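PDB 3UYU: Ice-binding protein from Leucosporidium, which binds to the surface of ice crystals and inhibits their growth, conferring freeze tolerance with low thermal hysteresis activity. Local coordinates for residues F158-G163 / T167-Q172; T42-F47 / G65-A70; L8-N13 / P77-A82. The protein carries 2 engineered substitutions. All coordinates share one frame; numbering follows the deposited sequence.

Interaction 1 (F158-G163 / T167-Q172); sequences FTLAGG and TNIAFQ
Phe158 and Phe171 reach toward each other from two strands, 158-161 and 169-173, and their rings meet between them. The CB of Phe158 leaves its strand in the direction of 167-172; CG stands beside the backbone N, anti to the carbonyl carbon (chi1 -72°), and from there the ring reaches inward. Along the ring it is the far atoms on one side that arrive: CE2 of Phe158 lies 3.6 Å from CZ of Phe171, with CE2 of Phe171 also beside it, and the tip atom CZ of Phe158 is 4.1 Å from CZ of Phe171. The ring planes are inclined at 33° with centroids 5.8 Å apart, so the rings meet at a slant. The two strands lie on different faces of the right-handed beta-helix, joined by the turn at its corner, so residues pointing inward from both fill one core. Phenylalanine suits this place, its long apolar ring reaching across the core from either wall. Phe134 and Phe185 meet the Phe158 ring as well, while Phe171 stacks on Phe144 of the neighbouring strand 142-146. Two residues further along 158-161, and nearer the turn, Leu160 sends CD2 across to CD1 of Ile169 at 3.7 Å. Both are aliphatic and shorter in reach than phenylalanine, which fits where the walls converge on the corner. Leu160 is an exposed residue, whereas Ile169 is buried and also leans on Trp142 and Phe144.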
loop_
_atom_site.group_PDB
_atom_site.type_symbol
_atom_site.label_atom_id
_atom_site.label_comp_id
_atom_site.label_asym_id
_atom_site.label_seq_id
_atom_site.Cartn_x
_atom_site.Cartn_y
_atom_site.Cartn_z
ATOM N N PHE A 158 -5.436 -11.771 -28.113
ATOM C CA PHE A 158 -4.115 -12.055 -27.532
ATOM C C PHE A 158 -4.033 -13.529 -27.148
ATOM O O PHE A 158 -4.949 -14.049 -26.521
ATOM C CB PHE A 158 -3.819 -11.208 -26.260
ATOM C CG PHE A 158 -3.536 -9.722 -26.527
ATOM C CD1 PHE A 158 -3.890 -9.078 -27.739
ATOM C CD2 PHE A 158 -2.975 -8.983 -25.498
ATOM C CE1 PHE A 158 -3.659 -7.647 -27.882
ATOM C CE2 PHE A 158 -2.784 -7.584 -25.596
ATOM C CZ PHE A 158 -3.068 -6.932 -26.813
ATOM N N THR A 159 -2.952 -14.196 -27.588
ATOM C CA THR A 159 -2.762 -15.634 -27.311
ATOM C C THR A 159 -1.497 -15.801 -26.505
ATOM O O THR A 159 -0.493 -15.093 -26.716
ATOM C CB THR A 159 -2.737 -16.430 -28.694
ATOM O OG1 THR A 159 -1.520 -16.222 -29.323
ATOM C CG2 THR A 159 -3.800 -16.017 -29.553
ATOM N N LEU A 160 -1.529 -16.750 -25.570
ATOM C CA LEU A 160 -0.359 -17.042 -24.756
ATOM C C LEU A 160 0.266 -18.339 -25.330
ATOM O O LEU A 160 -0.453 -19.335 -25.728
ATOM C CB LEU A 160 -0.757 -17.255 -23.276
ATOM C CG LEU A 160 -1.408 -16.045 -22.626
ATOM C CD1 LEU A 160 -1.851 -16.389 -21.162
ATOM C CD2 LEU A 160 -0.536 -14.804 -22.782
ATOM N N ALA A 161 1.594 -18.318 -25.404
ATOM C CA ALA A 161 2.309 -19.553 -25.801
ATOM C C ALA A 161 3.556 -19.741 -25.011
ATOM O O ALA A 161 4.074 -18.785 -24.462
ATOM C CB ALA A 161 2.640 -19.448 -27.290
ATOM N N GLY A 162 4.077 -20.981 -24.920
ATOM C CA GLY A 162 5.322 -21.215 -24.268
ATOM C C GLY A 162 5.293 -21.362 -22.755
ATOM O O GLY A 162 6.321 -21.561 -22.114
ATOM N N GLY A 163 4.113 -21.210 -22.139
ATOM C CA GLY A 163 3.986 -21.244 -20.662
ATOM C C GLY A 163 3.607 -19.901 -20.030
ATOM O O GLY A 163 3.337 -19.871 -18.814
ATOM N N THR A 167 -0.296 -12.520 -15.720
ATOM C CA THR A 167 0.188 -11.749 -14.559
ATOM C C THR A 167 1.526 -11.101 -14.835
ATOM O O THR A 167 1.924 -10.211 -14.084
ATOM C CB THR A 167 0.309 -12.613 -13.311
ATOM O OG1 THR A 167 1.135 -13.744 -13.554
ATOM C CG2 THR A 167 -1.082 -13.160 -12.979
ATOM N N ASN A 168 2.234 -11.570 -15.877
ATOM C CA ASN A 168 3.590 -11.110 -16.186
ATOM C C ASN A 168 3.649 -10.211 -17.395
ATOM O O ASN A 168 4.751 -10.064 -17.947
ATOM C CB ASN A 168 4.545 -12.334 -16.342
ATOM C CG ASN A 168 4.688 -13.092 -15.024
ATOM O OD1 ASN A 168 4.622 -12.495 -13.921
ATOM N ND2 ASN A 168 4.848 -14.442 -15.137
ATOM N N ILE A 169 2.498 -9.651 -17.841
ATOM C CA ILE A 169 2.401 -8.821 -19.064
ATOM C C ILE A 169 1.810 -7.487 -18.585
ATOM O O ILE A 169 0.697 -7.463 -18.019
ATOM C CB ILE A 169 1.455 -9.485 -20.123
ATOM C CG1 ILE A 169 2.080 -10.835 -20.633
ATOM C CG2 ILE A 169 1.204 -8.567 -21.264
ATOM C CD1 ILE A 169 1.070 -11.696 -21.506
ATOM N N ALA A 170 2.573 -6.401 -18.774
ATOM C CA ALA A 170 2.091 -5.059 -18.372
ATOM C C ALA A 170 2.211 -4.065 -19.492
ATOM O O ALA A 170 3.261 -4.003 -20.139
ATOM C CB ALA A 170 2.890 -4.563 -17.161
ATOM N N PHE A 171 1.120 -3.315 -19.719
ATOM C CA PHE A 171 1.080 -2.296 -20.751
ATOM C C PHE A 171 0.940 -0.951 -20.102
ATOM O O PHE A 171 -0.089 -0.649 -19.481
ATOM C CB PHE A 171 -0.166 -2.526 -21.651
ATOM C CG PHE A 171 -0.024 -3.638 -22.691
ATOM C CD1 PHE A 171 0.267 -3.302 -24.021
ATOM C CD2 PHE A 171 -0.263 -4.987 -22.363
ATOM C CE1 PHE A 171 0.380 -4.293 -25.041
ATOM C CE2 PHE A 171 -0.124 -6.011 -23.365
ATOM C CZ PHE A 171 0.165 -5.659 -24.680
ATOM N N GLN A 172 1.950 -0.106 -20.292
ATOM C CA GLN A 172 1.839 1.281 -19.776
ATOM C C GLN A 172 1.512 2.169 -20.968
ATOM O O GLN A 172 2.270 2.162 -21.932
ATOM C CB GLN A 172 3.201 1.674 -19.191
ATOM C CG GLN A 172 3.346 3.238 -18.869
ATOM C CD GLN A 172 3.905 4.014 -20.042
ATOM O OE1 GLN A 172 4.948 3.642 -20.609
ATOM N NE2 GLN A 172 3.243 5.153 -20.383
#

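Interaction 2 (T42-F47 / G65-A70); sequences TYITGF and GMIYAA. Engineered in segment 65-70: Met66 (natural residue Leu).
Ile44 of the short strand 44-45 faces Ala69 of segment 65-70, their CA atoms 8.3 Å apart, the nearest such pair between two backbones that share no hydrogen bond. Two isoleucines do most of the filling. Ile44 points toward 65-70, and its chain runs out extended through CG1 (chi2 173°), which puts CD1 at the far wall. Ile44 CD1 sits 3.6 Å from Ile67 CG2, the two chains crossing at a slant, and 3.8 Å from the backbone O of Tyr68. Ala69 CB lies 4.3 Å from Ile44 CD1, the small methyl leaving room for the longer isoleucine. Ile67 offers its CG2 because that branch is the one anti to its backbone N, while its CG1 branch turns aside. In the right-handed beta-helix these are two walls of the coil: 44-45 is the outermost strand of the face that is probably ice-binding, and 67-69 belongs to another face, parallel to strand 34-36. Strand alternation then sorts the residues. Ile44 goes inward, where Val36 also packs on it, whereas its neighbour Thr45, an inferred ice-binding residue, is exposed. On the other strand Ile67 and Ala69 point inward; the CB of Tyr68 between them points away, and its side chain packs on Leu80 of helix 76-96 and Thr74 of the second subunit.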
loop_
_atom_site.group_PDB
_atom_site.type_symbol
_atom_site.label_atom_id
_atom_site.label_comp_id
_atom_site.label_asym_id
_atom_site.label_seq_id
_atom_site.Cartn_x
_atom_site.Cartn_y
_atom_site.Cartn_z
ATOM N N THR A 42 -21.363 8.086 -7.388
ATOM C CA THR A 42 -22.171 8.584 -8.488
ATOM C C THR A 42 -21.467 8.503 -9.859
ATOM O O THR A 42 -22.097 8.555 -10.913
ATOM C CB THR A 42 -22.628 10.063 -8.138
ATOM O OG1 THR A 42 -23.324 10.621 -9.256
ATOM C CG2 THR A 42 -21.498 10.916 -7.941
ATOM N N TYR A 43 -20.150 8.298 -9.873
ATOM C CA TYR A 43 -19.434 8.171 -11.117
ATOM C C TYR A 43 -19.226 6.694 -11.545
ATOM O O TYR A 43 -18.513 6.490 -12.537
ATOM C CB TYR A 43 -18.054 8.822 -10.964
ATOM C CG TYR A 43 -18.124 10.327 -10.892
ATOM C CD1 TYR A 43 -18.301 11.064 -12.040
ATOM C CD2 TYR A 43 -18.082 10.981 -9.662
ATOM C CE1 TYR A 43 -18.355 12.463 -11.998
ATOM C CE2 TYR A 43 -18.153 12.390 -9.603
ATOM C CZ TYR A 43 -18.269 13.101 -10.769
ATOM O OH TYR A 43 -18.315 14.476 -10.727
ATOM N N ILE A 44 -19.837 5.786 -10.805
ATOM C CA ILE A 44 -19.978 4.359 -11.233
ATOM C C ILE A 44 -21.412 4.193 -11.757
ATOM O O ILE A 44 -22.362 4.239 -10.981
ATOM C CB ILE A 44 -19.705 3.411 -10.088
ATOM C CG1 ILE A 44 -18.257 3.591 -9.548
ATOM C CG2 ILE A 44 -19.995 1.908 -10.515
ATOM C CD1 ILE A 44 -17.990 2.711 -8.211
ATOM N N THR A 45 -21.537 4.005 -13.072
ATOM C CA THR A 45 -22.834 4.124 -13.763
ATOM C C THR A 45 -23.095 2.840 -14.546
ATOM O O THR A 45 -22.157 2.246 -15.119
ATOM C CB THR A 45 -22.910 5.360 -14.746
ATOM O OG1 THR A 45 -21.894 5.316 -15.746
ATOM C CG2 THR A 45 -22.779 6.703 -13.963
ATOM N N GLY A 46 -24.378 2.464 -14.590
ATOM C CA GLY A 46 -24.874 1.347 -15.385
ATOM C C GLY A 46 -24.795 0.026 -14.687
ATOM O O GLY A 46 -25.068 -1.022 -15.308
ATOM N N PHE A 47 -24.497 0.035 -13.376
ATOM C CA PHE A 47 -24.339 -1.188 -12.595
ATOM C C PHE A 47 -25.513 -1.594 -11.746
ATOM O O PHE A 47 -25.566 -2.700 -11.207
ATOM C CB PHE A 47 -23.021 -1.152 -11.692
ATOM C CG PHE A 47 -21.737 -1.291 -12.470
ATOM C CD1 PHE A 47 -21.174 -2.529 -12.659
ATOM C CD2 PHE A 47 -21.094 -0.178 -12.999
ATOM C CE1 PHE A 47 -19.960 -2.638 -13.344
ATOM C CE2 PHE A 47 -19.905 -0.235 -13.685
ATOM C CZ PHE A 47 -19.325 -1.534 -13.886
ATOM N N GLY A 65 -17.899 -9.977 -6.837
ATOM C CA GLY A 65 -16.955 -9.289 -5.921
ATOM C C GLY A 65 -17.657 -8.077 -5.384
ATOM O O GLY A 65 -18.899 -8.062 -5.279
HETATM N N MSE A 66 -16.864 -7.110 -4.948
HETATM C CA MSE A 66 -17.423 -5.898 -4.319
HETATM C C MSE A 66 -17.070 -4.668 -5.067
HETATM O O MSE A 66 -16.105 -4.608 -5.810
HETATM C CB MSE A 66 -16.831 -5.765 -2.897
HETATM C CG MSE A 66 -17.437 -6.648 -1.883
HETATM SE SE MSE A 66 -16.797 -8.464 -2.010
HETATM C CE MSE A 66 -17.541 -9.046 -0.282
ATOM N N ILE A 67 -17.860 -3.610 -4.835
ATOM C CA ILE A 67 -17.696 -2.350 -5.539
ATOM C C ILE A 67 -17.445 -1.305 -4.472
ATOM O O ILE A 67 -18.201 -1.228 -3.528
ATOM C CB ILE A 67 -19.009 -1.952 -6.318
ATOM C CG1 ILE A 67 -19.242 -3.053 -7.350
ATOM C CG2 ILE A 67 -18.825 -0.559 -6.969
ATOM C CD1 ILE A 67 -20.629 -3.120 -7.989
ATOM N N TYR A 68 -16.429 -0.518 -4.700
ATOM C CA TYR A 68 -15.933 0.478 -3.683
ATOM C C TYR A 68 -15.850 1.848 -4.321
ATOM O O TYR A 68 -15.416 2.038 -5.463
ATOM C CB TYR A 68 -14.513 0.074 -3.231
ATOM C CG TYR A 68 -14.442 -1.232 -2.479
ATOM C CD1 TYR A 68 -14.897 -1.349 -1.158
ATOM C CD2 TYR A 68 -13.891 -2.381 -3.098
ATOM C CE1 TYR A 68 -14.807 -2.535 -0.480
ATOM C CE2 TYR A 68 -13.845 -3.575 -2.409
ATOM C CZ TYR A 68 -14.313 -3.661 -1.090
ATOM O OH TYR A 68 -14.236 -4.844 -0.385
ATOM N N ALA A 69 -16.229 2.886 -3.533
ATOM C CA ALA A 69 -16.048 4.292 -3.969
ATOM C C ALA A 69 -15.583 5.165 -2.817
ATOM O O ALA A 69 -15.765 4.764 -1.666
ATOM C CB ALA A 69 -17.388 4.853 -4.523
ATOM N N ALA A 70 -15.054 6.337 -3.219
ATOM C CA ALA A 70 -14.286 7.200 -2.247
ATOM C C ALA A 70 -15.229 7.770 -1.134
ATOM O O ALA A 70 -14.704 8.199 -0.099
ATOM C CB ALA A 70 -13.533 8.302 -2.951
#

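Interaction 3 (L8-N13 / P77-A82); sequences LGVASN and PNYLAA
The hydroxyl oxygen of Tyr79 is gripped by an amide, by a water and, weakly, by Asn78 ND2 of the second subunit. Asn13 gives it a hydrogen bond from Asn13 ND2 to Tyr79 OH at 3.2 Å with an N-H...O angle of 151°, the oxygen lying a little out of the amide plane. The hydroxyl in turn donates to a water 2.7 Å from Tyr79 OH, in the plane of the ring and at its edge, and that water donates to the backbone O of Asn13 at 2.9 Å. Asn13 therefore holds the same phenol twice, once directly and once through water, using the opposite hydrogen-bonding abilities of an amide N-H and a carbonyl. Tyr79 spans the distance because CG is anti to its backbone N (chi1 -180°), swinging the ring out from helix 76-96. Below the polar end, Val10 CG1 packs against Tyr79 CE1 at 3.7 Å, and Val10 CG2 lies 4.3 Å from CB of Ala82, about one helical turn on from Tyr79. Val10 starts the 3-10 segment 10-13, whose tight turn brings Val10 and Asn13 to the same side. Here the N-terminal chain meets the long helix that runs beside the beta-helix in this family, close to the second subunit, whose Val10 packs on Ala82. A phenylalanine here, lacking the hydroxyl, would probably leave Asn13 ND2 and the water without their shared mate. The contact thus sets a small apolar patch beside a directional polar end, so the hydrogen bonds hold the hydroxyl in place while Val10 packs the ring.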
loop_
_atom_site.group_PDB
_atom_site.type_symbol
_atom_site.label_atom_id
_atom_site.label_comp_id
_atom_site.label_asym_id
_atom_site.label_seq_id
_atom_site.Cartn_x
_atom_site.Cartn_y
_atom_site.Cartn_z
ATOM N N LEU A 8 2.270 -4.198 -8.069
ATOM C CA LEU A 8 0.951 -3.499 -8.028
ATOM C C LEU A 8 0.463 -3.123 -6.626
ATOM O O LEU A 8 -0.475 -2.332 -6.515
ATOM C CB LEU A 8 -0.140 -4.349 -8.723
ATOM C CG LEU A 8 0.222 -4.766 -10.135
ATOM C CD1 LEU A 8 -0.958 -5.723 -10.586
ATOM C CD2 LEU A 8 0.314 -3.565 -11.066
ATOM N N GLY A 9 1.045 -3.715 -5.547
ATOM C CA GLY A 9 0.529 -3.356 -4.244
ATOM C C GLY A 9 -0.924 -3.732 -4.088
ATOM O O GLY A 9 -1.406 -4.829 -4.596
ATOM N N VAL A 10 -1.690 -2.825 -3.510
ATOM C CA VAL A 10 -3.034 -3.087 -3.203
ATOM C C VAL A 10 -3.849 -3.138 -4.520
ATOM O O VAL A 10 -4.963 -3.653 -4.516
ATOM C CB VAL A 10 -3.594 -1.950 -2.249
ATOM C CG1 VAL A 10 -5.078 -2.143 -1.945
ATOM C CG2 VAL A 10 -2.838 -2.059 -0.887
ATOM N N ALA A 11 -3.297 -2.597 -5.612
ATOM C CA ALA A 11 -4.039 -2.589 -6.841
ATOM C C ALA A 11 -4.183 -4.009 -7.418
ATOM O O ALA A 11 -5.040 -4.220 -8.288
ATOM C CB ALA A 11 -3.408 -1.651 -7.859
ATOM N N SER A 12 -3.424 -4.968 -6.932
ATOM C CA SER A 12 -3.653 -6.361 -7.352
ATOM C C SER A 12 -4.931 -6.921 -6.725
ATOM O O SER A 12 -5.274 -8.073 -7.041
ATOM C CB SER A 12 -2.433 -7.268 -7.041
ATOM O OG SER A 12 -2.354 -7.483 -5.698
ATOM N N ASN A 13 -5.663 -6.146 -5.920
ATOM C CA ASN A 13 -6.925 -6.641 -5.367
ATOM C C ASN A 13 -8.110 -6.177 -6.186
ATOM O O ASN A 13 -9.276 -6.323 -5.730
ATOM C CB ASN A 13 -7.110 -6.134 -3.914
ATOM C CG ASN A 13 -5.952 -6.585 -2.986
ATOM O OD1 ASN A 13 -5.091 -7.440 -3.352
ATOM N ND2 ASN A 13 -5.901 -6.001 -1.801
ATOM N N PRO A 77 -12.449 4.530 2.140
ATOM C CA PRO A 77 -11.666 5.607 1.554
ATOM C C PRO A 77 -10.123 5.396 1.636
ATOM O O PRO A 77 -9.442 5.625 0.659
ATOM C CB PRO A 77 -12.196 6.895 2.308
ATOM C CG PRO A 77 -13.613 6.469 2.717
ATOM C CD PRO A 77 -13.474 5.038 3.092
ATOM N N ASN A 78 -9.634 4.923 2.792
ATOM C CA ASN A 78 -8.188 4.780 2.901
ATOM C C ASN A 78 -7.671 3.524 2.164
ATOM O O ASN A 78 -6.560 3.567 1.688
ATOM C CB ASN A 78 -7.749 4.773 4.387
ATOM C CG ASN A 78 -7.745 6.175 4.969
ATOM O OD1 ASN A 78 -7.532 7.144 4.285
ATOM N ND2 ASN A 78 -7.910 6.234 6.244
ATOM N N TYR A 79 -8.516 2.475 2.057
ATOM C CA TYR A 79 -8.183 1.288 1.246
ATOM C C TYR A 79 -8.044 1.678 -0.238
ATOM O O TYR A 79 -7.043 1.337 -0.891
ATOM C CB TYR A 79 -9.300 0.294 1.432
ATOM C CG TYR A 79 -9.141 -1.024 0.669
ATOM C CD1 TYR A 79 -8.044 -1.881 0.902
ATOM C CD2 TYR A 79 -10.122 -1.388 -0.248
ATOM C CE1 TYR A 79 -7.935 -3.098 0.210
ATOM C CE2 TYR A 79 -10.037 -2.636 -0.907
ATOM C CZ TYR A 79 -8.942 -3.453 -0.681
ATOM O OH TYR A 79 -8.773 -4.684 -1.334
ATOM N N LEU A 80 -9.029 2.417 -0.736
ATOM C CA LEU A 80 -8.961 2.939 -2.088
ATOM C C LEU A 80 -7.814 3.900 -2.372
ATOM O O LEU A 80 -7.181 3.897 -3.464
ATOM C CB LEU A 80 -10.308 3.623 -2.471
ATOM C CG LEU A 80 -11.481 2.670 -2.806
ATOM C CD1 LEU A 80 -12.737 3.516 -2.773
ATOM C CD2 LEU A 80 -11.251 2.030 -4.199
ATOM N N ALA A 81 -7.544 4.798 -1.411
ATOM C CA ALA A 81 -6.405 5.675 -1.581
ATOM C C ALA A 81 -5.103 4.939 -1.772
ATOM O O ALA A 81 -4.294 5.345 -2.639
ATOM C CB ALA A 81 -6.324 6.682 -0.362
ATOM N N ALA A 82 -4.943 3.851 -1.020
ATOM C CA ALA A 82 -3.741 3.049 -1.138
ATOM C C ALA A 82 -3.741 2.318 -2.488
ATOM O O ALA A 82 -2.720 2.266 -3.167
ATOM C CB ALA A 82 -3.636 2.050 -0.009
HETATM O O HOH W 1 -10.442 -5.025 -3.375
#

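Overall arrangement
Interactions 1 and 2 are buried contacts inside the beta-helix, on opposite sides of the chain's centre and about 28 Å apart between centres. Each joins two walls of the coil without hydrogen bonds across, but a pair of aromatic rings is joined by an aliphatic pair in interaction 1, whereas interaction 2 is wholly aliphatic in its side-chain contacts. Interaction 3 lies outside the coil, where the helix 76-96 meets the N-terminal 3-10 segment, and it is partly buried and uses a polar network. It adjoins interaction 2: Leu80 CD1 of the helix lies 3.3 Å from Ala69 C. Segments of interactions 2 and 3 also touch the second subunit, whereas those of interaction 1 meet no other chain of the assembly.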